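Local coordinates for putative citrate lyase (Ralstonia eutropha, PDB 3QQW), which probably acts as a magnesium-dependent lyase of the citrate lyase family, with a suggested activity on (S)-citramalyl-CoA, at residues 18-22 / 216-221. Residues are numbered along the deposited sequence; the frame is centred on the assembly and turned at random.
Sequences SFPVL and LANGIV
At the end of the TIM barrel where its strands begin, Phe-19 and Pro-20, in the loop before the first strand, 25-29, pack against the turn that joins helix 202-217 to the seventh strand, 221-224. No hydrogen bond links 18-22 to 216-221, and the contact is van der Waals packing of apolar side chains on each other and on backbone carbonyls. Phe-19 supplies the broadest surface. Its CG lies anti to the backbone N (chi1 -166°), which brings the CD1 and CE1 side of the ring up to the turn. CD1 stands 3.7 Å from Gly-219 CA, which sits at the ring edge, near its plane. Farther along the ring, CE1 of Phe-19 comes within 3.6 Å of the carbonyl O of Ile-220. CE2 of Phe-19 meets CG2 of Val-221 at 3.7 Å, and these two side chains run at about a right angle. CD2 of Leu-216, from the last turn of the helix, reaches CZ of Phe-19 at 4.0 Å.

Helix-to-strand turns alternate with strand-to-helix loops round a beta/alpha barrel; in this one Gly-219 has positive phi (59°). Its O lies beside the pyrrolidine of Pro-20, with CD 3.1 Å away. The same CD lies 3.5 Å above one face of the Phe-19 ring, offset toward the rim.

Val-221 is buried and opens the strand, where its backbone pairs with Glu-171 and Leu-173 of strand 170-175. Its CG2 is shared: besides the Phe-19 ring it touches the O of Pro-20. CG2 of Val-221 also lies 3.9 Å from CD1 of Leu-22. Leu-22 crosses Val-221 obliquely and also packs on Glu-171 and Val-172. At the subunit interface, the Phe-19 ring stacks with His-185 of the second subunit, and Leu-216 packs on Ala-187 of that subunit.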
loop_
_atom_site.group_PDB
_atom_site.type_symbol
_atom_site.label_atom_id
_atom_site.label_comp_id
_atom_site.label_asym_id
_atom_site.label_seq_id
_atom_site.Cartn_x
_atom_site.Cartn_y
_atom_site.Cartn_z
ATOM N N SER C 18 17.343 14.351 14.769
ATOM C CA SER C 18 16.408 15.474 14.708
ATOM C C SER C 18 15.800 15.593 13.302
ATOM O O SER C 18 16.536 15.478 12.306
ATOM C CB SER C 18 17.104 16.773 15.096
ATOM O OG SER C 18 16.241 17.898 15.006
ATOM N N PHE C 19 14.448 15.799 13.227
ATOM C CA PHE C 19 13.729 15.974 11.962
ATOM C C PHE C 19 14.199 17.261 11.262
ATOM O O PHE C 19 14.419 18.257 11.956
ATOM C CB PHE C 19 12.219 15.995 12.186
ATOM C CG PHE C 19 11.415 15.844 10.918
ATOM C CD1 PHE C 19 11.296 14.602 10.287
ATOM C CD2 PHE C 19 10.754 16.933 10.360
ATOM C CE1 PHE C 19 10.536 14.458 9.127
ATOM C CE2 PHE C 19 9.987 16.779 9.209
ATOM C CZ PHE C 19 9.890 15.540 8.599
ATOM N N PRO C 20 14.454 17.265 9.931
ATOM C CA PRO C 20 14.967 18.487 9.304
ATOM C C PRO C 20 13.925 19.586 9.266
ATOM O O PRO C 20 12.759 19.320 8.946
ATOM C CB PRO C 20 15.370 18.046 7.889
ATOM C CG PRO C 20 15.201 16.563 7.847
ATOM C CD PRO C 20 14.253 16.199 8.930
ATOM N N VAL C 21 14.347 20.814 9.612
ATOM C CA VAL C 21 13.448 21.957 9.581
ATOM C C VAL C 21 13.724 22.700 8.290
ATOM O O VAL C 21 14.718 23.426 8.144
ATOM C CB VAL C 21 13.452 22.845 10.846
ATOM C CG1 VAL C 21 12.923 22.036 12.019
ATOM C CG2 VAL C 21 14.828 23.422 11.172
ATOM N N LEU C 22 12.870 22.409 7.301
ATOM C CA LEU C 22 13.035 22.991 5.995
ATOM C C LEU C 22 11.842 23.810 5.632
ATOM O O LEU C 22 10.722 23.520 6.065
ATOM C CB LEU C 22 13.261 21.892 4.945
ATOM C CG LEU C 22 14.432 20.948 5.164
ATOM C CD1 LEU C 22 14.285 19.726 4.315
ATOM C CD2 LEU C 22 15.747 21.635 4.872
ATOM N N LEU C 216 8.716 9.927 6.158
ATOM C CA LEU C 216 8.413 10.160 7.566
ATOM C C LEU C 216 8.938 9.040 8.459
ATOM O O LEU C 216 9.384 9.330 9.562
ATOM C CB LEU C 216 6.921 10.404 7.799
ATOM C CG LEU C 216 6.339 11.641 7.115
ATOM C CD1 LEU C 216 4.874 11.705 7.326
ATOM C CD2 LEU C 216 7.033 12.924 7.560
ATOM N N ALA C 217 8.971 7.795 7.964
ATOM C CA ALA C 217 9.528 6.666 8.725
ATOM C C ALA C 217 11.021 6.837 8.975
ATOM O O ALA C 217 11.543 6.249 9.908
ATOM C CB ALA C 217 9.290 5.361 7.984
ATOM N N ASN C 218 11.699 7.647 8.156
ATOM C CA ASN C 218 13.151 7.821 8.235
ATOM C C ASN C 218 13.600 9.262 8.525
ATOM O O ASN C 218 14.734 9.619 8.217
ATOM C CB ASN C 218 13.760 7.337 6.913
ATOM C CG ASN C 218 13.709 5.848 6.801
ATOM O OD1 ASN C 218 14.517 5.147 7.399
ATOM N ND2 ASN C 218 12.726 5.325 6.095
ATOM N N GLY C 219 12.723 10.065 9.117
ATOM C CA GLY C 219 13.021 11.459 9.459
ATOM C C GLY C 219 13.400 12.298 8.257
ATOM O O GLY C 219 14.321 13.115 8.323
ATOM N N ILE C 220 12.711 12.065 7.139
ATOM C CA ILE C 220 12.929 12.780 5.886
ATOM C C ILE C 220 11.671 13.568 5.583
ATOM O O ILE C 220 10.570 13.093 5.845
ATOM C CB ILE C 220 13.318 11.792 4.736
ATOM C CG1 ILE C 220 14.709 11.152 5.014
ATOM C CG2 ILE C 220 13.308 12.458 3.379
ATOM C CD1 ILE C 220 14.966 9.920 4.229
ATOM N N VAL C 221 11.842 14.773 5.044
ATOM C CA VAL C 221 10.742 15.626 4.650
ATOM C C VAL C 221 10.157 15.126 3.302
ATOM O O VAL C 221 10.887 15.047 2.303
ATOM C CB VAL C 221 11.186 17.123 4.573
ATOM C CG1 VAL C 221 10.152 17.982 3.852
ATOM C CG2 VAL C 221 11.475 17.673 5.962
#